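PDB 5VHV: alkylpurine DNA glycosylase AlkC from Pseudomonas fluorescens, which excises alkylated purine bases from DNA as a base excision repair glycosylase, working without flipping the damaged nucleotide out of the helix. Local coordinates for residues Y291-Y295 with R323-H327; V260-N266 with A355-R360; L14-A18 with F33-K38; L5-N10 with L44-M50. One frame throughout, in Å; residues are numbered along the deposited sequence.

In the fold
The chain has two parts. Contacts 3 and 4 lie in the helical N-terminal part, contacts 1 and 2 in the C-terminal beta-sandwich. Contact 4 touches the DNA backbone and includes Leu5, whose side chain is about 4 Å from the bound 9B4 molecule. Contact 3 is nested within the loop that contact 4 closes; their centres are about 13 Å apart, and contact 3 comes no nearer than about 14 Å to the DNA. Contact 1 is nested inside contact 2, with centres about 11 Å apart; nearest atoms lie about 6 and 11 Å from DNA respectively. Between the two parts, centres lie about 35 Å (contacts 1 and 4) to 53 Å (contacts 2 and 3) apart.

Contact 1: Y291-Y295 with R323-H327; sequences YAIDY and RREQH
Gln326 holds this contact together. Tyr291 OH donates a hydrogen bond to Gln326 OE1 at 2.6 Å, and Gln326 NE2 gives a weak one to Tyr295 OH at 3.1 Å. Water 1 donates to Tyr291 OH (2.7 Å) and accepts from Arg324 NH1 (2.8 Å), a nitrogen also bonded to Lys308 O. To build it, set Tyr291 to chi1 p and Tyr295 to m so that both hydroxyls converge on a Gln326 extended as t,t. Ile293 CD1 (m,t) lies 3.5 Å from Gln326 OE1; separately, the Arg324 side chain packs by Tyr291, with Arg324 CG 3.7 Å from Tyr291 OH. The extended backbones stay far apart, with Tyr291 CA 9.7 Å from Arg324 CA and Ile293 CA 11.0 Å from Gln326 CA. Strand axes 11.4 Å apart, crossing at -35°, are characteristic of aligned face-to-face packing in a beta-sandwich. Strand 285-294 lies between strands 305-314 and 339-347, whereas strand 319-327 borders strand 270-279.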
# COMPACT_ATOMS: atom_id res chain seq x y z
N TYR A 291 17.98 -5.67 -10.14
CA TYR A 291 18.24 -7.00 -10.68
C TYR A 291 16.94 -7.77 -10.74
O TYR A 291 15.94 -7.38 -10.13
CB TYR A 291 19.27 -7.79 -9.87
CG TYR A 291 18.86 -8.22 -8.48
CD1 TYR A 291 18.91 -7.33 -7.43
CD2 TYR A 291 18.50 -9.54 -8.21
CE1 TYR A 291 18.57 -7.71 -6.15
CE2 TYR A 291 18.17 -9.94 -6.92
CZ TYR A 291 18.22 -9.02 -5.91
OH TYR A 291 17.89 -9.38 -4.63
N ALA A 292 16.93 -8.83 -11.54
CA ALA A 292 15.73 -9.63 -11.67
C ALA A 292 16.06 -11.11 -11.62
O ALA A 292 17.11 -11.54 -12.11
CB ALA A 292 15.00 -9.32 -12.97
N ILE A 293 15.17 -11.89 -11.03
CA ILE A 293 15.27 -13.34 -11.02
C ILE A 293 14.14 -13.94 -11.84
O ILE A 293 12.96 -13.61 -11.64
CB ILE A 293 15.24 -13.91 -9.59
CG1 ILE A 293 16.37 -13.30 -8.76
CG2 ILE A 293 15.35 -15.45 -9.65
CD1 ILE A 293 16.42 -13.80 -7.30
N ASP A 294 14.50 -14.84 -12.75
CA ASP A 294 13.54 -15.69 -13.45
C ASP A 294 13.28 -16.92 -12.59
O ASP A 294 14.00 -17.91 -12.70
CB ASP A 294 14.09 -16.12 -14.81
CG ASP A 294 14.22 -14.97 -15.79
OD1 ASP A 294 13.47 -13.99 -15.67
OD2 ASP A 294 15.08 -15.07 -16.69
N TYR A 295 12.28 -16.86 -11.72
CA TYR A 295 12.02 -18.00 -10.85
C TYR A 295 11.42 -19.19 -11.61
O TYR A 295 10.55 -19.03 -12.47
CB TYR A 295 11.06 -17.59 -9.76
CG TYR A 295 11.67 -16.75 -8.67
CD1 TYR A 295 12.35 -17.34 -7.61
CD2 TYR A 295 11.53 -15.37 -8.68
CE1 TYR A 295 12.88 -16.57 -6.58
CE2 TYR A 295 12.07 -14.58 -7.66
CZ TYR A 295 12.73 -15.19 -6.62
OH TYR A 295 13.21 -14.41 -5.62
N ARG A 323 26.94 -5.42 -4.37
CA ARG A 323 26.84 -6.75 -3.79
C ARG A 323 25.51 -6.84 -3.05
O ARG A 323 25.19 -5.93 -2.29
CB ARG A 323 28.00 -7.02 -2.83
CG ARG A 323 27.92 -8.38 -2.15
CD ARG A 323 29.15 -8.63 -1.28
NE ARG A 323 29.12 -9.95 -0.66
CZ ARG A 323 29.73 -11.02 -1.15
NH1 ARG A 323 30.43 -10.92 -2.28
NH2 ARG A 323 29.65 -12.18 -0.51
N ARG A 324 24.78 -7.92 -3.28
CA ARG A 324 23.51 -8.15 -2.59
C ARG A 324 23.37 -9.62 -2.25
O ARG A 324 23.47 -10.48 -3.13
CB ARG A 324 22.32 -7.71 -3.46
CG ARG A 324 20.93 -8.05 -2.90
CD ARG A 324 20.64 -7.49 -1.51
NE ARG A 324 20.95 -6.05 -1.39
CZ ARG A 324 20.19 -5.07 -1.88
NH1 ARG A 324 19.08 -5.34 -2.53
NH2 ARG A 324 20.58 -3.80 -1.73
N GLU A 325 23.14 -9.90 -0.97
CA GLU A 325 22.81 -11.23 -0.50
C GLU A 325 21.29 -11.41 -0.48
O GLU A 325 20.56 -10.48 -0.14
CB GLU A 325 23.43 -11.41 0.89
CG GLU A 325 23.04 -12.60 1.66
CD GLU A 325 23.58 -12.50 3.06
OE1 GLU A 325 22.81 -12.14 3.97
OE2 GLU A 325 24.79 -12.72 3.23
N GLN A 326 20.81 -12.58 -0.89
CA GLN A 326 19.37 -12.86 -0.87
C GLN A 326 19.13 -14.23 -0.28
O GLN A 326 19.80 -15.20 -0.64
CB GLN A 326 18.74 -12.75 -2.27
CG GLN A 326 17.22 -12.68 -2.24
CD GLN A 326 16.60 -12.56 -3.62
OE1 GLN A 326 17.15 -11.90 -4.51
NE2 GLN A 326 15.48 -13.24 -3.82
N HIS A 327 18.18 -14.31 0.64
CA HIS A 327 17.89 -15.53 1.38
C HIS A 327 16.78 -16.27 0.64
O HIS A 327 15.63 -15.82 0.61
CB HIS A 327 17.50 -15.17 2.81
CG HIS A 327 17.13 -16.34 3.67
ND1 HIS A 327 16.44 -16.18 4.85
CD2 HIS A 327 17.36 -17.67 3.55
CE1 HIS A 327 16.26 -17.36 5.42
NE2 HIS A 327 16.80 -18.28 4.65
O HOH W 1 17.32 -7.55 -2.66

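Contact 2: V260-N266 with A355-R360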
# COMPACT_ATOMS: atom_id res chain seq x y z
N VAL A 260 27.12 -14.96 -9.38
CA VAL A 260 26.23 -15.37 -8.30
C VAL A 260 26.87 -16.58 -7.64
O VAL A 260 27.28 -17.52 -8.33
CB VAL A 260 24.81 -15.68 -8.82
CG1 VAL A 260 23.95 -16.25 -7.72
CG2 VAL A 260 24.17 -14.42 -9.36
N THR A 261 27.01 -16.53 -6.33
CA THR A 261 27.58 -17.63 -5.58
C THR A 261 26.71 -17.94 -4.38
O THR A 261 26.04 -17.05 -3.85
CB THR A 261 28.99 -17.30 -5.09
OG1 THR A 261 28.92 -16.20 -4.20
CG2 THR A 261 29.87 -16.94 -6.24
N PRO A 262 26.65 -19.22 -3.96
CA PRO A 262 27.21 -20.39 -4.63
C PRO A 262 26.47 -20.70 -5.92
O PRO A 262 25.35 -20.25 -6.11
CB PRO A 262 27.01 -21.53 -3.64
CG PRO A 262 26.53 -20.89 -2.34
CD PRO A 262 25.90 -19.59 -2.74
N ALA A 263 27.09 -21.51 -6.78
CA ALA A 263 26.46 -21.89 -8.04
C ALA A 263 25.26 -22.81 -7.82
O ALA A 263 24.35 -22.85 -8.65
CB ALA A 263 27.49 -22.58 -8.93
N VAL A 264 25.26 -23.56 -6.72
CA VAL A 264 24.21 -24.52 -6.40
C VAL A 264 23.88 -24.39 -4.92
O VAL A 264 24.78 -24.43 -4.08
CB VAL A 264 24.64 -25.96 -6.72
CG1 VAL A 264 23.46 -26.91 -6.56
CG2 VAL A 264 25.23 -26.05 -8.13
N ILE A 265 22.59 -24.24 -4.61
CA ILE A 265 22.14 -24.10 -3.23
C ILE A 265 21.00 -25.07 -2.95
O ILE A 265 20.28 -25.51 -3.84
CB ILE A 265 21.67 -22.66 -2.89
CG1 ILE A 265 20.56 -22.20 -3.84
CG2 ILE A 265 22.84 -21.70 -2.90
CD1 ILE A 265 19.69 -21.10 -3.22
N ASN A 266 20.85 -25.41 -1.67
CA ASN A 266 19.61 -25.98 -1.16
C ASN A 266 18.68 -24.86 -0.73
O ASN A 266 19.12 -23.77 -0.35
CB ASN A 266 19.87 -26.90 0.02
CG ASN A 266 20.79 -28.03 -0.32
OD1 ASN A 266 20.63 -28.68 -1.35
ND2 ASN A 266 21.78 -28.27 0.52
N ALA A 355 23.65 -14.17 -14.73
CA ALA A 355 24.33 -15.29 -14.10
C ALA A 355 23.26 -16.25 -13.61
O ALA A 355 22.07 -15.99 -13.73
CB ALA A 355 25.24 -14.82 -12.96
N GLU A 356 23.69 -17.40 -13.11
CA GLU A 356 22.74 -18.46 -12.80
C GLU A 356 23.06 -19.05 -11.43
O GLU A 356 24.21 -19.09 -11.01
CB GLU A 356 22.79 -19.61 -13.83
CG GLU A 356 22.58 -19.20 -15.26
CD GLU A 356 23.81 -18.59 -15.89
OE1 GLU A 356 24.90 -19.21 -15.80
OE2 GLU A 356 23.69 -17.49 -16.46
N PHE A 357 22.03 -19.54 -10.77
CA PHE A 357 22.22 -20.48 -9.68
C PHE A 357 21.21 -21.61 -9.83
O PHE A 357 20.11 -21.42 -10.34
CB PHE A 357 22.10 -19.82 -8.30
CG PHE A 357 20.72 -19.32 -7.95
CD1 PHE A 357 20.30 -18.04 -8.30
CD2 PHE A 357 19.85 -20.10 -7.20
CE1 PHE A 357 19.05 -17.57 -7.95
CE2 PHE A 357 18.61 -19.64 -6.84
CZ PHE A 357 18.21 -18.37 -7.21
N GLU A 358 21.61 -22.79 -9.36
CA GLU A 358 20.76 -23.97 -9.37
C GLU A 358 20.18 -24.18 -7.98
O GLU A 358 20.92 -24.21 -6.99
CB GLU A 358 21.55 -25.20 -9.79
CG GLU A 358 20.70 -26.46 -9.92
CD GLU A 358 19.99 -26.58 -11.27
OE1 GLU A 358 20.31 -25.81 -12.23
OE2 GLU A 358 19.12 -27.46 -11.37
N LEU A 359 18.87 -24.33 -7.91
CA LEU A 359 18.18 -24.69 -6.67
C LEU A 359 17.93 -26.19 -6.69
O LEU A 359 17.32 -26.71 -7.64
CB LEU A 359 16.87 -23.91 -6.52
CG LEU A 359 16.02 -24.21 -5.29
CD1 LEU A 359 16.81 -23.98 -4.02
CD2 LEU A 359 14.76 -23.33 -5.31
N ARG A 360 18.45 -26.90 -5.69
CA ARG A 360 18.44 -28.36 -5.70
C ARG A 360 17.05 -28.88 -5.36
O ARG A 360 16.29 -28.23 -4.63
CB ARG A 360 19.45 -28.94 -4.70
CG ARG A 360 20.88 -29.01 -5.20
CD ARG A 360 21.69 -29.98 -4.33
NE ARG A 360 23.13 -29.77 -4.45
CZ ARG A 360 23.82 -28.89 -3.73
NH1 ARG A 360 23.23 -28.13 -2.82
NH2 ARG A 360 25.13 -28.78 -3.92
O HOH W 2 26.89 -19.37 -10.25
O HOH W 3 26.78 -26.49 -2.84
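Val260, Ile265, Phe357 and Leu359 form the apolar centre where the first and last strands of the C-terminal beta-sandwich meet, a parallel pairing consistent with the A'-G pair of an immunoglobulin-like fold. Val260 CG1 lies 4.1 Å from Phe357 CB, Ile265 CG1 4.0 Å from Phe357 CD2, and Ile265 CD1 4.2 Å from Leu359 CD1. Ile271 adds to this layer, and the Phe357 ring stacks on His341. At the upstream end, Val260 CG2 touches Ala355 CB at 3.8 Å. The strand breaks at cis Pro262: Thr261 still pairs with Asn272 of strand 270-279, but from Ala263 onward the backbone bonds to strand 350-359. Glu358 N donates to Ala263 O (2.8 Å), Ile265 N to Glu358 O (2.9 Å) and Arg360 N to Ile265 O (3.0 Å), so Ile265 uses both its N and O in the parallel pairing. Before the break, where the backbones are wider apart, water 2 sits 2.7 Å from Val260 O and 2.8 Å from Glu356 O. Val264 and Glu358 face the opposite side from Ile265 and Leu359. At the polar edge, Val264 CG1 covers one face of the Arg360 guanidinium, whose NH1 donates to Asn266 OD1 at 3.0 Å.

Contact 3: L14-A18 with F33-K38; sequences LQHIA and FLKHAK
Two helical segments pack in a short helical hairpin, consistent with the HEAT-like repeats of the DNA alkylation repair family. Both have regular alpha-helical backbones, with Ala18 N bonded to Leu14 O and Ala37 N to Phe33 O (both 2.9 Å). Their axes come within 10.3 Å, antiparallel but splayed, at 147°. In register, Leu14 CA is 6.9 Å from Leu34 CA and Ala18 CA 7.2 Å from Phe33 CA. Leu14 (m,t) is the main bump: it enters the hollow lined by Leu34, Ala37 and Lys38, with its CD1 4.1 Å from Ala37 CB and 3.9 Å from Lys38 CG, and its CB 3.9 Å from Leu34 CD2. In return Phe33, chi1 t, slides its ring beside the first helix: CZ meets Ile17 CG2 at 3.9 Å, CD2 meets Ala18 CB at 3.8 Å, and the ring edge faces Leu14 O, 3.6 Å from CE2. Helix 46-60 backs Leu14 through Val53, and Phe33 and Ala37 through Ser56. Water 4 accepts from Gln15 NE2 (3.1 Å) and Lys38 NZ (2.4 Å). No hydrogen bond crosses directly, so cohesion rests on apolar fit; the side-chain polar link is a single water at the rim.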
# COMPACT_ATOMS: atom_id res chain seq x y z
N LEU A 14 -12.72 -7.56 23.29
CA LEU A 14 -14.17 -7.40 23.25
C LEU A 14 -14.69 -6.96 24.61
O LEU A 14 -15.60 -6.13 24.70
CB LEU A 14 -14.84 -8.70 22.81
CG LEU A 14 -14.45 -9.27 21.45
CD1 LEU A 14 -15.04 -10.68 21.26
CD2 LEU A 14 -14.90 -8.33 20.33
N GLN A 15 -14.11 -7.50 25.69
CA GLN A 15 -14.51 -7.07 27.03
C GLN A 15 -14.18 -5.60 27.25
O GLN A 15 -14.95 -4.87 27.88
CB GLN A 15 -13.85 -7.96 28.08
CG GLN A 15 -14.39 -9.37 28.05
CD GLN A 15 -13.57 -10.35 28.87
OE1 GLN A 15 -12.46 -10.05 29.31
NE2 GLN A 15 -14.12 -11.54 29.06
N HIS A 16 -13.03 -5.15 26.75
CA HIS A 16 -12.67 -3.73 26.85
C HIS A 16 -13.67 -2.86 26.10
O HIS A 16 -14.12 -1.83 26.62
CB HIS A 16 -11.24 -3.53 26.33
CG HIS A 16 -10.92 -2.15 25.82
ND1 HIS A 16 -10.67 -1.08 26.66
CD2 HIS A 16 -10.71 -1.69 24.56
CE1 HIS A 16 -10.38 -0.01 25.93
NE2 HIS A 16 -10.39 -0.36 24.66
N ILE A 17 -14.05 -3.27 24.88
CA ILE A 17 -15.03 -2.52 24.11
C ILE A 17 -16.34 -2.44 24.88
O ILE A 17 -16.98 -1.38 24.97
CB ILE A 17 -15.22 -3.16 22.72
CG1 ILE A 17 -13.94 -3.04 21.87
CG2 ILE A 17 -16.37 -2.47 21.95
CD1 ILE A 17 -13.94 -3.90 20.62
N ALA A 18 -16.79 -3.57 25.42
CA ALA A 18 -18.05 -3.57 26.17
C ALA A 18 -17.97 -2.66 27.40
O ALA A 18 -18.93 -1.96 27.71
CB ALA A 18 -18.41 -5.00 26.60
N PHE A 33 -23.98 -8.21 23.92
CA PHE A 33 -22.93 -7.86 22.97
C PHE A 33 -21.86 -8.93 22.94
O PHE A 33 -21.45 -9.40 21.87
CB PHE A 33 -22.34 -6.50 23.31
CG PHE A 33 -21.02 -6.22 22.63
CD1 PHE A 33 -20.98 -5.78 21.32
CD2 PHE A 33 -19.83 -6.37 23.33
CE1 PHE A 33 -19.77 -5.51 20.71
CE2 PHE A 33 -18.61 -6.11 22.71
CZ PHE A 33 -18.60 -5.68 21.39
N LEU A 34 -21.40 -9.34 24.13
CA LEU A 34 -20.33 -10.33 24.21
C LEU A 34 -20.79 -11.67 23.67
O LEU A 34 -20.05 -12.34 22.93
CB LEU A 34 -19.84 -10.45 25.66
CG LEU A 34 -19.03 -9.24 26.15
CD1 LEU A 34 -18.79 -9.33 27.65
CD2 LEU A 34 -17.70 -9.11 25.41
N LYS A 35 -22.02 -12.08 24.01
CA LYS A 35 -22.54 -13.34 23.49
C LYS A 35 -22.54 -13.33 21.96
O LYS A 35 -22.12 -14.30 21.32
CB LYS A 35 -23.95 -13.59 24.01
CG LYS A 35 -24.53 -14.91 23.56
CD LYS A 35 -25.91 -15.14 24.17
CE LYS A 35 -26.50 -16.48 23.76
NZ LYS A 35 -27.89 -16.62 24.28
N HIS A 36 -23.02 -12.24 21.37
CA HIS A 36 -23.12 -12.12 19.92
C HIS A 36 -21.74 -12.08 19.26
O HIS A 36 -21.50 -12.74 18.24
CB HIS A 36 -23.91 -10.85 19.60
CG HIS A 36 -24.40 -10.75 18.18
ND1 HIS A 36 -23.56 -10.46 17.13
CD2 HIS A 36 -25.64 -10.87 17.64
CE1 HIS A 36 -24.24 -10.40 16.01
NE2 HIS A 36 -25.51 -10.63 16.29
N ALA A 37 -20.82 -11.30 19.83
CA ALA A 37 -19.51 -11.13 19.22
C ALA A 37 -18.65 -12.39 19.32
O ALA A 37 -17.86 -12.67 18.40
CB ALA A 37 -18.79 -9.96 19.89
N LYS A 38 -18.81 -13.18 20.38
CA LYS A 38 -17.91 -14.29 20.64
C LYS A 38 -18.25 -15.55 19.85
O LYS A 38 -17.42 -16.47 19.80
CB LYS A 38 -17.90 -14.61 22.14
CG LYS A 38 -17.17 -13.54 22.93
CD LYS A 38 -16.82 -13.98 24.35
CE LYS A 38 -18.02 -14.16 25.22
NZ LYS A 38 -17.62 -14.50 26.64
O HOH W 4 -16.83 -12.56 27.89

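Contact 4: L5-N10 with L44-M50. With nucleotides of chain D.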
# COMPACT_ATOMS: atom_id res chain seq x y z
N LEU A 5 -2.42 -11.34 13.82
CA LEU A 5 -3.11 -10.06 13.92
C LEU A 5 -4.54 -10.21 14.42
O LEU A 5 -5.06 -9.32 15.10
CB LEU A 5 -3.10 -9.36 12.57
CG LEU A 5 -3.68 -7.95 12.59
CD1 LEU A 5 -2.88 -7.03 13.53
CD2 LEU A 5 -3.67 -7.39 11.18
N LYS A 6 -5.21 -11.32 14.09
CA LYS A 6 -6.60 -11.45 14.51
C LYS A 6 -6.74 -11.43 16.03
O LYS A 6 -7.83 -11.12 16.54
CB LYS A 6 -7.21 -12.74 13.95
CG LYS A 6 -6.55 -14.02 14.47
CD LYS A 6 -6.97 -15.21 13.62
CE LYS A 6 -6.31 -16.49 14.08
NZ LYS A 6 -6.43 -17.56 13.05
N GLU A 7 -5.67 -11.70 16.78
CA GLU A 7 -5.77 -11.68 18.23
C GLU A 7 -5.89 -10.26 18.78
O GLU A 7 -6.16 -10.09 19.97
CB GLU A 7 -4.57 -12.39 18.84
CG GLU A 7 -4.47 -13.84 18.39
CD GLU A 7 -5.68 -14.68 18.75
OE1 GLU A 7 -6.02 -15.59 17.96
OE2 GLU A 7 -6.30 -14.44 19.81
N ILE A 8 -5.72 -9.25 17.94
CA ILE A 8 -6.04 -7.89 18.37
C ILE A 8 -7.52 -7.80 18.75
O ILE A 8 -7.90 -7.05 19.65
CB ILE A 8 -5.66 -6.87 17.27
CG1 ILE A 8 -5.54 -5.47 17.85
CG2 ILE A 8 -6.67 -6.87 16.15
CD1 ILE A 8 -4.24 -5.24 18.57
N PHE A 9 -8.37 -8.59 18.09
CA PHE A 9 -9.78 -8.71 18.48
C PHE A 9 -10.02 -10.01 19.25
O PHE A 9 -10.84 -10.84 18.87
CB PHE A 9 -10.68 -8.65 17.24
CG PHE A 9 -10.87 -7.27 16.66
CD1 PHE A 9 -11.81 -6.40 17.18
CD2 PHE A 9 -10.16 -6.87 15.55
CE1 PHE A 9 -12.00 -5.16 16.64
CE2 PHE A 9 -10.35 -5.62 15.00
CZ PHE A 9 -11.28 -4.78 15.54
N ASN A 10 -9.29 -10.20 20.35
CA ASN A 10 -9.50 -11.36 21.20
C ASN A 10 -10.60 -11.04 22.23
O ASN A 10 -11.19 -9.96 22.23
CB ASN A 10 -8.19 -11.81 21.84
CG ASN A 10 -7.55 -10.77 22.74
OD1 ASN A 10 -8.14 -9.73 23.02
ND2 ASN A 10 -6.32 -11.04 23.18
N LEU A 44 -12.97 -16.62 13.00
CA LEU A 44 -13.02 -15.33 12.33
C LEU A 44 -11.62 -14.79 12.08
O LEU A 44 -10.77 -14.80 12.98
CB LEU A 44 -13.81 -14.31 13.15
CG LEU A 44 -15.28 -14.70 13.41
CD1 LEU A 44 -15.95 -13.60 14.21
CD2 LEU A 44 -16.04 -14.95 12.11
N SER A 45 -11.40 -14.31 10.87
CA SER A 45 -10.19 -13.57 10.53
C SER A 45 -10.26 -12.17 11.15
O SER A 45 -11.28 -11.75 11.71
CB SER A 45 -10.04 -13.47 9.02
OG SER A 45 -10.99 -12.52 8.52
N VAL A 46 -9.16 -11.43 11.05
CA VAL A 46 -9.12 -10.13 11.70
C VAL A 46 -10.20 -9.19 11.14
O VAL A 46 -10.89 -8.49 11.90
CB VAL A 46 -7.71 -9.51 11.62
CG1 VAL A 46 -7.35 -9.11 10.19
CG2 VAL A 46 -7.65 -8.29 12.53
N MET A 47 -10.40 -9.17 9.83
CA MET A 47 -11.41 -8.25 9.31
C MET A 47 -12.84 -8.77 9.51
O MET A 47 -13.77 -7.96 9.60
CB MET A 47 -11.16 -7.95 7.84
CG MET A 47 -9.85 -7.13 7.58
SD MET A 47 -9.83 -5.52 8.42
CE MET A 47 -10.66 -4.52 7.22
N GLN A 48 -13.02 -10.09 9.63
CA GLN A 48 -14.31 -10.62 10.06
C GLN A 48 -14.62 -10.22 11.50
O GLN A 48 -15.78 -9.93 11.84
CB GLN A 48 -14.32 -12.14 9.94
CG GLN A 48 -14.41 -12.68 8.54
CD GLN A 48 -14.37 -14.20 8.54
OE1 GLN A 48 -13.37 -14.81 8.95
NE2 GLN A 48 -15.46 -14.84 8.13
N ARG A 49 -13.60 -10.21 12.37
CA ARG A 49 -13.82 -9.81 13.76
C ARG A 49 -14.16 -8.34 13.86
O ARG A 49 -15.04 -7.94 14.62
CB ARG A 49 -12.57 -10.12 14.62
CG ARG A 49 -12.26 -11.62 14.72
CD ARG A 49 -10.99 -11.91 15.51
NE ARG A 49 -10.68 -13.34 15.45
CZ ARG A 49 -10.08 -14.04 16.41
NH1 ARG A 49 -9.67 -13.46 17.53
NH2 ARG A 49 -9.84 -15.32 16.22
N MET A 50 -13.45 -7.51 13.09
CA MET A 50 -13.73 -6.08 13.05
C MET A 50 -15.18 -5.83 12.66
O MET A 50 -15.90 -5.08 13.34
CB MET A 50 -12.77 -5.40 12.06
CG MET A 50 -12.92 -3.89 11.96
SD MET A 50 -14.24 -3.37 10.87
CE MET A 50 -13.57 -3.72 9.25
P DT D 7 -3.39 -13.12 10.61
OP1 DT D 7 -4.31 -12.83 11.72
OP2 DT D 7 -3.13 -14.55 10.26
O5' DT D 7 -3.77 -12.40 9.28
C5' DT D 7 -4.17 -11.06 9.33
C4' DT D 7 -4.62 -10.59 7.97
O4' DT D 7 -3.48 -10.56 7.07
C3' DT D 7 -5.68 -11.46 7.27
O3' DT D 7 -6.92 -10.73 7.27
C2' DT D 7 -5.09 -11.72 5.86
C1' DT D 7 -3.94 -10.72 5.76
N1 DT D 7 -2.81 -11.15 4.93
C2 DT D 7 -2.39 -10.35 3.90
O2 DT D 7 -2.91 -9.27 3.61
N3 DT D 7 -1.28 -10.81 3.23
C4 DT D 7 -0.61 -11.98 3.46
O4 DT D 7 0.35 -12.32 2.78
C5 DT D 7 -1.10 -12.78 4.56
C7 DT D 7 -0.43 -14.07 4.91
C6 DT D 7 -2.17 -12.33 5.24
P DG D 8 -8.26 -11.32 6.61
OP1 DG D 8 -9.36 -10.69 7.36
OP2 DG D 8 -8.14 -12.79 6.48
O5' DG D 8 -8.21 -10.77 5.12
C5' DG D 8 -8.21 -9.38 4.91
C4' DG D 8 -7.95 -9.09 3.46
O4' DG D 8 -6.60 -9.49 3.12
C3' DG D 8 -8.87 -9.84 2.48
O3' DG D 8 -9.61 -8.91 1.77
C2' DG D 8 -7.91 -10.65 1.61
C1' DG D 8 -6.61 -9.90 1.78
N9 DG D 8 -5.41 -10.67 1.50
C8 DG D 8 -5.00 -11.86 2.08
N7 DG D 8 -3.86 -12.29 1.61
C5 DG D 8 -3.51 -11.33 0.64
C6 DG D 8 -2.38 -11.27 -0.21
O6 DG D 8 -1.44 -12.07 -0.30
N1 DG D 8 -2.42 -10.14 -1.03
C2 DG D 8 -3.42 -9.20 -1.02
N2 DG D 8 -3.28 -8.18 -1.86
N3 DG D 8 -4.48 -9.25 -0.23
C4 DG D 8 -4.45 -10.34 0.57
P DT D 6 2.56 -13.96 7.89
OP1 DT D 6 3.70 -13.84 8.82
OP2 DT D 6 2.49 -15.04 6.89
O5' DT D 6 1.19 -14.01 8.71
C5' DT D 6 1.18 -14.24 10.11
C4' DT D 6 0.37 -13.17 10.82
O4' DT D 6 1.18 -11.98 10.99
C3' DT D 6 -0.89 -12.69 10.07
O3' DT D 6 -1.96 -12.49 10.97
C2' DT D 6 -0.44 -11.36 9.47
C1' DT D 6 0.41 -10.86 10.61
N1 DT D 6 1.31 -9.71 10.30
C2 DT D 6 0.90 -8.45 10.66
O2 DT D 6 -0.17 -8.22 11.19
N3 DT D 6 1.80 -7.46 10.37
C4 DT D 6 3.03 -7.60 9.77
O4 DT D 6 3.77 -6.64 9.56
C5 DT D 6 3.41 -8.95 9.43
C7 DT D 6 4.75 -9.22 8.79
C6 DT D 6 2.54 -9.94 9.72
O HOH W 5 -9.41 -17.61 12.69
O HOH W 6 -8.99 -14.87 19.97
O HOH W 7 -8.20 -17.16 17.67
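This is a mixed polar and apolar contact at the DNA-facing edge of the helical part, joining the 3-10 turn before helix 11-24 to the N-terminus of helix 46-60. Arg49 NH1 crosses to donate to Phe9 O (3.2 Å), while NE holds Leu44 O of its own segment (2.9 Å), and Lys6 CB lies over the guanidinium face. Waters 6 and 7 link Arg49 NH1 and NH2 to Glu7 OE2 and OE1. On the apolar side, the Phe9 ring receives Met50 CA in a CH-pi contact 4.0 Å from its centroid, and Val46 CG2 packs 4.0 Å from Leu5 CG and Ile8 CG2. Both segments grip DT6, DT7 and DG8 of chain D, the strand lacking the oxocarbenium analogue: Leu5 N donates to DT6 O3' (3.1 Å), Lys6 N to DT7 OP1 (3.0 Å), and Ser45 OG and Met47 N to DG8 OP1 (2.7 and 3.1 Å). Ser45 and Gln48 form a capping box; through Ser45 OG and Met47 N this capped helix N-terminus holds a DNA phosphate.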